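D-alanyl-D-alanine carboxypeptidase (Penicillin binding protein) family protein (Francisella tularensis subsp. tularensis, PDB 6OSU) probably trims the terminal D-alanine from peptidoglycan precursor peptides, acting as a serine-type D-Ala-D-Ala carboxypeptidase in cell wall synthesis. Local coordinates at residues I27-N32 with T406-A411; W40-Y45 with D49-K54; L332-N337 with G397-T402. All coordinates share one frame; numbering follows the deposited sequence. Where two conformers were deposited one is given.

Contact 1: residues I27-N32 with T406-A411; sequences IIRPAN and TKEEIA
At the surface of the C-terminal domain, a domain of the kind found in penicillin-binding protein 5, R29 and E408 form a long salt bridge. R29 lies in the irregular N-terminal segment that precedes the first strand of the catalytic domain. E408 lies in the turn between strands 395-403 and 409-417. The two backbones stay well apart: the closest CA atoms, those of R29 and I410, are 12.3 Å from each other. Two side chains reaching toward one another cover the gap.

The E408 chain is fully stretched. Its CG is anti to the backbone N (chi1 170°), and the atoms beyond continue straight, which carries the carboxylate far from its own backbone. The R29 chain bends at chi2 and chi3 before it reaches its guanidinium. NH1 of R29 then stands 3.9 Å from OE1 of E408. The second carboxylate oxygen, E408 OE2, is farther from R29 NH1, at 5.5 Å. The guanidinium and carboxylate planes are turned 69° apart, and OE1 lies well out of the guanidinium plane. No N-H points at the oxygen. The attraction is therefore one of charge alone, without a hydrogen bond. R29 was modelled in two conformers, and the bridge described here belongs to one of them, so it should be read with caution.

The stronger polar partner of R29 NH1 is the hydroxyl of Y372, to which it is hydrogen-bonded. I28 O is hydrogen-bonded to T371 OG1. Apolar contacts flank the ion pair: I27 and E408 both touch L403, and P30 packs on P369. I410 and A411 both face I401 on the adjoining strand 395-403. This is a classic beta bulge, which sits just after the turn in a beta hairpin of the C-terminal domain.

Contact 2: residues W40-Y45 with D49-K54; sequences WVTMDY and DIVSEK
W40 holds its CG between the backbone N and the carbonyl carbon (chi1 77°), which swings the indole over the opposite strand, while K54 keeps CG anti to its backbone N (chi1 178°) and crosses the six-membered ring at a slant, bending at chi3. K54 CB sits 3.5 Å from the centroid of that W40 ring, over its face, in a CH-pi contact. Further along, K54 CE comes to 3.5 Å from W40 CZ3. At the indole edge, W40 NE1 donates to S52 OG at 3.1 Å, with the oxygen tilted 16° out of the ring plane.

The two strands form an antiparallel beta hairpin. W40 and K54 are a hydrogen-bonded pair, joined in both directions. T42 N donates to S52 O at 2.7 Å, but T42 O takes V51 N at 3.0 Å. The register shifts here by one residue, a beta bulge. Past it, D44 N closes on D49 O at 2.8 Å. On the other face of the sheet, V41 CG2 meets I50 CG2 at 3.9 Å, and the methyl of M43 rests against I50 CG1.

Strand 50-54 is outermost, within the chain, in the five-stranded sheet of the catalytic domain, and strand 39-44 lies between it and strand 298-307. L320 of helix 310-327 packs against W40, T42 and S52. Helix 176-189 covers V41 from the other face through A176 and A180.

Contact 3: residues L332-N337 with G397-T402; sequences LLYKAN and GNLVIT
Y334 OH is gripped twice, donating to the carbonyl of S338 and accepting from the backbone N of S360, while the ring it ends packs on L399. The contact lies in the beta-sandwich of the C-terminal domain. Strand 328-334 belongs to a two-stranded sheet, and strand 395-403 belongs to the five-stranded sheet that faces it. No hydrogen bond joins the two segments. Even their nearest CA atoms, those of L333 and I401, are 7.5 Å apart, so side chains alone make the contact.

L333 and Y334 are neighbours in sequence, yet both point toward strand 395-403. Both stand opposite I364 on strand 364-369, a classic beta bulge, and this puts successive side chains on one side. In a regular strand, two successive residues would point to opposite faces. Here one strand end supplies two apolar groups to the same interface. They meet L399 and I401, which alternate with V400 and so share one face of their own strand.

The Y334 ring is swung out by a CG anti to the backbone N (chi1 175°), and the two bonds to its hydroxyl should limit its movement. L333 lies across I401 at a slant. Its CB is 4.0 Å from I401 CD1, and its CD1 branch reaches I401 CG2 at 4.1 Å. Q378 of strand 376-382 spans the gap between the sheets: its NE2 is hydrogen-bonded to L333 O, and its side chain touches both Y334 and I401.

The tightest approach is made by a single methyl group. L399 CD1 approaches the Y334 ring obliquely, 3.5 Å from Y334 CD1 and 3.6 Å from Y334 CE1.

In the fold
From the N terminus, the chain first passes 27-32, which waits 373 residues for its partner 406-411. Contact 1 is thus the widest closure, and contacts 2 and 3 both fall within its span. Contact 2 closes at once, through the short connection 45-49, as a hairpin in the five-stranded sheet of the catalytic domain. Contact 3 follows in series, after the chain has entered the C-terminal domain, and joins the two sheets there. Contacts 1 and 3 touch: I410 and A411 pair with I401 on neighbouring strands of one sheet. Contact 2 touches neither; its nearest atoms are about 6 Å from contact 1 and 8 Å from contact 3. Contact 1 adds only a weak tie between the N-terminal segment and the C-terminal domain.

Contact 1: residues I27-N32 with T406-A411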
# COMPACT_ATOMS: atom_id res chain seq x y z
N ILE A 27 -6.58 11.34 -28.27
CA ILE A 27 -6.14 11.04 -26.92
C ILE A 27 -7.26 10.33 -26.18
O ILE A 27 -8.40 10.80 -26.14
CB ILE A 27 -5.72 12.33 -26.19
CG1 ILE A 27 -4.57 13.01 -26.94
CG2 ILE A 27 -5.30 12.03 -24.76
CD1 ILE A 27 -4.20 14.38 -26.40
N ILE A 28 -6.93 9.19 -25.58
CA ILE A 28 -7.90 8.37 -24.86
C ILE A 28 -7.78 8.70 -23.38
O ILE A 28 -6.74 8.46 -22.77
CB ILE A 28 -7.66 6.87 -25.09
CG1 ILE A 28 -7.36 6.61 -26.57
CG2 ILE A 28 -8.84 6.05 -24.59
CD1 ILE A 28 -8.54 6.09 -27.37
N ARG A 29 -8.85 9.27 -22.80
CA ARG A 29 -8.83 9.45 -21.35
C ARG A 29 -9.21 8.14 -20.67
O ARG A 29 -10.04 7.39 -21.20
CB ARG A 29 -9.79 10.55 -20.91
CG ARG A 29 -9.72 11.83 -21.73
CD ARG A 29 -9.70 13.09 -20.86
NE ARG A 29 -10.63 13.04 -19.73
CZ ARG A 29 -10.28 13.24 -18.46
NH1 ARG A 29 -9.02 13.51 -18.15
NH2 ARG A 29 -11.19 13.17 -17.49
N PRO A 30 -8.61 7.82 -19.53
CA PRO A 30 -9.03 6.63 -18.79
C PRO A 30 -10.47 6.77 -18.32
O PRO A 30 -10.86 7.81 -17.78
CB PRO A 30 -8.04 6.57 -17.62
CG PRO A 30 -6.86 7.38 -18.06
CD PRO A 30 -7.43 8.47 -18.93
N ALA A 31 -11.26 5.72 -18.53
CA ALA A 31 -12.67 5.77 -18.16
C ALA A 31 -12.83 5.65 -16.65
O ALA A 31 -12.07 4.94 -15.98
CB ALA A 31 -13.44 4.65 -18.87
N ASN A 32 -13.82 6.36 -16.11
CA ASN A 32 -14.10 6.30 -14.69
C ASN A 32 -14.65 4.92 -14.34
O ASN A 32 -15.76 4.56 -14.76
CB ASN A 32 -15.07 7.40 -14.29
CG ASN A 32 -14.41 8.49 -13.47
OD1 ASN A 32 -13.24 8.82 -13.69
ND2 ASN A 32 -15.15 9.05 -12.52
N THR A 406 -3.99 22.15 -25.81
CA THR A 406 -5.13 22.65 -25.07
C THR A 406 -4.67 23.37 -23.80
O THR A 406 -3.49 23.35 -23.43
CB THR A 406 -6.08 21.51 -24.71
OG1 THR A 406 -5.46 20.65 -23.75
CG2 THR A 406 -6.43 20.70 -25.95
N LYS A 407 -5.62 24.01 -23.12
CA LYS A 407 -5.34 24.71 -21.88
C LYS A 407 -5.53 23.84 -20.65
O LYS A 407 -5.29 24.30 -19.53
CB LYS A 407 -6.22 25.97 -21.78
CG LYS A 407 -6.02 26.96 -22.92
CD LYS A 407 -6.42 28.38 -22.51
CE LYS A 407 -7.89 28.66 -22.76
NZ LYS A 407 -8.12 29.35 -24.07
N GLU A 408 -5.95 22.58 -20.83
CA GLU A 408 -6.12 21.67 -19.70
C GLU A 408 -4.79 21.38 -19.03
O GLU A 408 -3.79 21.09 -19.69
CB GLU A 408 -6.75 20.37 -20.19
CG GLU A 408 -6.76 19.25 -19.16
CD GLU A 408 -7.19 17.93 -19.78
OE1 GLU A 408 -7.25 16.92 -19.05
OE2 GLU A 408 -7.47 17.92 -20.99
N GLU A 409 -4.79 21.44 -17.70
CA GLU A 409 -3.57 21.36 -16.91
C GLU A 409 -3.47 20.01 -16.22
O GLU A 409 -4.40 19.57 -15.54
CB GLU A 409 -3.52 22.48 -15.87
CG GLU A 409 -3.44 23.87 -16.49
CD GLU A 409 -3.24 24.97 -15.46
OE1 GLU A 409 -2.90 24.66 -14.29
OE2 GLU A 409 -3.42 26.15 -15.82
N ILE A 410 -2.32 19.35 -16.39
CA ILE A 410 -2.04 18.09 -15.72
C ILE A 410 -1.33 18.33 -14.39
O ILE A 410 -1.69 17.73 -13.37
CB ILE A 410 -1.21 17.18 -16.64
CG1 ILE A 410 -2.05 16.75 -17.85
CG2 ILE A 410 -0.66 15.97 -15.89
CD1 ILE A 410 -3.47 16.37 -17.50
N ALA A 411 -0.34 19.21 -14.38
CA ALA A 411 0.40 19.56 -13.18
C ALA A 411 0.65 21.06 -13.19
O ALA A 411 0.73 21.69 -14.25
CB ALA A 411 1.72 18.80 -13.08

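Contact 2: residues W40-Y45 with D49-K54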
# COMPACT_ATOMS: atom_id res chain seq x y z
N TRP A 40 -13.75 2.94 -2.25
CA TRP A 40 -12.47 2.39 -2.70
C TRP A 40 -11.52 3.54 -3.01
O TRP A 40 -11.92 4.69 -3.15
CB TRP A 40 -12.63 1.49 -3.93
CG TRP A 40 -12.84 2.23 -5.23
CD1 TRP A 40 -11.89 2.87 -5.97
CD2 TRP A 40 -14.07 2.38 -5.94
NE1 TRP A 40 -12.45 3.42 -7.09
CE2 TRP A 40 -13.79 3.13 -7.10
CE3 TRP A 40 -15.38 1.96 -5.71
CZ2 TRP A 40 -14.78 3.47 -8.02
CZ3 TRP A 40 -16.36 2.29 -6.63
CH2 TRP A 40 -16.05 3.04 -7.77
N VAL A 41 -10.24 3.19 -3.12
CA VAL A 41 -9.20 4.12 -3.55
C VAL A 41 -8.06 3.32 -4.17
O VAL A 41 -7.76 2.21 -3.73
CB VAL A 41 -8.70 5.00 -2.38
CG1 VAL A 41 -7.89 4.18 -1.39
CG2 VAL A 41 -7.88 6.18 -2.91
N THR A 42 -7.45 3.88 -5.21
CA THR A 42 -6.26 3.32 -5.83
C THR A 42 -5.20 4.41 -5.88
O THR A 42 -5.45 5.50 -6.42
CB THR A 42 -6.54 2.78 -7.24
OG1 THR A 42 -7.65 1.88 -7.20
CG2 THR A 42 -5.32 2.05 -7.78
N MET A 43 -4.03 4.12 -5.34
CA MET A 43 -2.97 5.11 -5.19
C MET A 43 -1.65 4.54 -5.69
O MET A 43 -1.35 3.36 -5.46
CB MET A 43 -2.84 5.53 -3.72
CG MET A 43 -1.56 6.26 -3.37
SD MET A 43 -1.38 6.55 -1.60
CE MET A 43 -2.77 7.64 -1.31
N ASP A 44 -0.88 5.37 -6.39
CA ASP A 44 0.46 4.99 -6.80
C ASP A 44 1.42 5.15 -5.62
O ASP A 44 1.33 6.11 -4.85
CB ASP A 44 0.93 5.82 -7.99
CG ASP A 44 2.37 5.53 -8.37
OD1 ASP A 44 3.28 6.22 -7.87
OD2 ASP A 44 2.59 4.59 -9.16
N TYR A 45 2.35 4.20 -5.50
CA TYR A 45 3.18 4.14 -4.30
C TYR A 45 4.23 5.24 -4.28
O TYR A 45 4.42 5.91 -3.26
CB TYR A 45 3.84 2.76 -4.19
CG TYR A 45 4.96 2.72 -3.18
CD1 TYR A 45 4.70 2.84 -1.82
CD2 TYR A 45 6.28 2.57 -3.58
CE1 TYR A 45 5.72 2.82 -0.89
CE2 TYR A 45 7.31 2.54 -2.66
CZ TYR A 45 7.02 2.66 -1.32
OH TYR A 45 8.04 2.63 -0.41
N ASP A 49 0.05 9.64 -5.80
CA ASP A 49 -1.08 10.09 -6.59
C ASP A 49 -2.24 9.10 -6.52
O ASP A 49 -2.04 7.88 -6.52
CB ASP A 49 -0.67 10.30 -8.04
CG ASP A 49 0.22 11.51 -8.23
OD1 ASP A 49 0.34 12.32 -7.28
OD2 ASP A 49 0.80 11.64 -9.33
N ILE A 50 -3.45 9.63 -6.48
CA ILE A 50 -4.68 8.85 -6.51
C ILE A 50 -5.19 8.83 -7.94
O ILE A 50 -5.43 9.89 -8.54
CB ILE A 50 -5.73 9.43 -5.55
CG1 ILE A 50 -5.22 9.34 -4.10
CG2 ILE A 50 -7.07 8.73 -5.73
CD1 ILE A 50 -5.98 10.23 -3.14
N VAL A 51 -5.36 7.64 -8.50
CA VAL A 51 -5.81 7.49 -9.88
C VAL A 51 -7.26 7.04 -9.99
O VAL A 51 -7.83 7.12 -11.10
CB VAL A 51 -4.89 6.53 -10.67
CG1 VAL A 51 -3.46 7.03 -10.66
CG2 VAL A 51 -4.98 5.11 -10.09
N SER A 52 -7.87 6.59 -8.91
CA SER A 52 -9.24 6.11 -8.92
C SER A 52 -9.74 6.05 -7.48
O SER A 52 -9.01 5.59 -6.60
CB SER A 52 -9.35 4.73 -9.58
OG SER A 52 -10.68 4.24 -9.54
N GLU A 53 -10.96 6.53 -7.25
CA GLU A 53 -11.53 6.47 -5.91
C GLU A 53 -13.01 6.80 -5.96
O GLU A 53 -13.46 7.55 -6.84
CB GLU A 53 -10.81 7.43 -4.94
CG GLU A 53 -10.95 8.91 -5.28
CD GLU A 53 -12.19 9.55 -4.67
OE1 GLU A 53 -12.52 10.69 -5.06
OE2 GLU A 53 -12.84 8.92 -3.81
N LYS A 54 -13.76 6.23 -5.02
CA LYS A 54 -15.12 6.66 -4.73
C LYS A 54 -15.30 6.68 -3.22
O LYS A 54 -14.92 5.72 -2.53
CB LYS A 54 -16.18 5.74 -5.36
CG LYS A 54 -17.61 6.14 -5.01
CD LYS A 54 -18.66 5.38 -5.82
CE LYS A 54 -19.02 4.04 -5.19
NZ LYS A 54 -20.13 3.36 -5.92

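Contact 3: residues L332-N337 with G397-T402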
# COMPACT_ATOMS: atom_id res chain seq x y z
N LEU A 332 8.68 11.81 -14.73
CA LEU A 332 9.27 13.03 -14.17
C LEU A 332 9.01 14.16 -15.16
O LEU A 332 9.77 14.35 -16.11
CB LEU A 332 10.76 12.85 -13.90
CG LEU A 332 11.46 14.05 -13.28
CD1 LEU A 332 11.01 14.25 -11.83
CD2 LEU A 332 12.97 13.92 -13.37
N LEU A 333 7.93 14.91 -14.93
CA LEU A 333 7.55 15.96 -15.87
C LEU A 333 8.47 17.17 -15.77
O LEU A 333 8.69 17.87 -16.76
CB LEU A 333 6.10 16.38 -15.63
CG LEU A 333 5.10 15.22 -15.68
CD1 LEU A 333 3.73 15.65 -15.17
CD2 LEU A 333 4.99 14.70 -17.10
N TYR A 334 9.01 17.44 -14.58
CA TYR A 334 9.92 18.56 -14.38
C TYR A 334 11.00 18.15 -13.39
O TYR A 334 10.69 17.76 -12.26
CB TYR A 334 9.17 19.80 -13.88
CG TYR A 334 10.09 20.95 -13.54
CD1 TYR A 334 10.67 21.72 -14.54
CD2 TYR A 334 10.37 21.28 -12.22
CE1 TYR A 334 11.51 22.77 -14.25
CE2 TYR A 334 11.21 22.34 -11.91
CZ TYR A 334 11.78 23.08 -12.93
OH TYR A 334 12.62 24.13 -12.63
N LYS A 335 12.25 18.25 -13.81
CA LYS A 335 13.40 18.02 -12.94
C LYS A 335 13.72 19.31 -12.20
O LYS A 335 13.85 20.37 -12.82
CB LYS A 335 14.60 17.55 -13.76
CG LYS A 335 15.82 17.18 -12.94
CD LYS A 335 16.98 16.77 -13.84
CE LYS A 335 16.54 15.71 -14.85
NZ LYS A 335 17.70 15.07 -15.53
N ALA A 336 13.83 19.22 -10.88
CA ALA A 336 14.00 20.41 -10.05
C ALA A 336 15.24 21.20 -10.48
O ALA A 336 16.23 20.63 -10.95
CB ALA A 336 14.10 20.03 -8.58
N ASN A 337 15.16 22.52 -10.32
CA ASN A 337 16.23 23.47 -10.64
C ASN A 337 16.51 23.56 -12.13
O ASN A 337 17.58 24.04 -12.53
CB ASN A 337 17.52 23.14 -9.88
CG ASN A 337 17.28 22.79 -8.42
OD1 ASN A 337 16.47 23.43 -7.75
ND2 ASN A 337 17.97 21.77 -7.93
N GLY A 397 4.95 33.13 -11.16
CA GLY A 397 3.88 32.36 -11.77
C GLY A 397 4.05 30.88 -11.49
O GLY A 397 4.66 30.49 -10.50
N ASN A 398 3.47 30.08 -12.38
CA ASN A 398 3.48 28.62 -12.27
C ASN A 398 4.11 28.00 -13.50
O ASN A 398 3.86 28.44 -14.63
CB ASN A 398 2.05 28.08 -12.11
CG ASN A 398 1.40 28.50 -10.81
OD1 ASN A 398 2.01 28.47 -9.75
ND2 ASN A 398 0.13 28.90 -10.90
N LEU A 399 4.91 26.96 -13.29
CA LEU A 399 5.25 26.05 -14.38
C LEU A 399 4.08 25.08 -14.56
O LEU A 399 3.61 24.49 -13.59
CB LEU A 399 6.54 25.29 -14.10
CG LEU A 399 7.06 24.45 -15.28
CD1 LEU A 399 8.57 24.47 -15.33
CD2 LEU A 399 6.56 23.00 -15.22
N VAL A 400 3.62 24.94 -15.79
CA VAL A 400 2.39 24.23 -16.08
C VAL A 400 2.67 23.11 -17.07
O VAL A 400 3.39 23.31 -18.06
CB VAL A 400 1.30 25.18 -16.62
CG1 VAL A 400 0.09 24.41 -17.08
CG2 VAL A 400 0.91 26.20 -15.54
N ILE A 401 2.12 21.93 -16.80
CA ILE A 401 2.12 20.81 -17.73
C ILE A 401 0.71 20.70 -18.30
O ILE A 401 -0.25 20.45 -17.57
CB ILE A 401 2.54 19.50 -17.04
CG1 ILE A 401 3.88 19.68 -16.34
CG2 ILE A 401 2.60 18.37 -18.05
CD1 ILE A 401 5.03 19.90 -17.28
N THR A 402 0.59 20.89 -19.61
CA THR A 402 -0.70 20.83 -20.29
C THR A 402 -0.75 19.62 -21.22
O THR A 402 0.28 19.06 -21.61
CB THR A 402 -0.97 22.11 -21.09
OG1 THR A 402 0.20 22.48 -21.83
CG2 THR A 402 -1.35 23.25 -20.15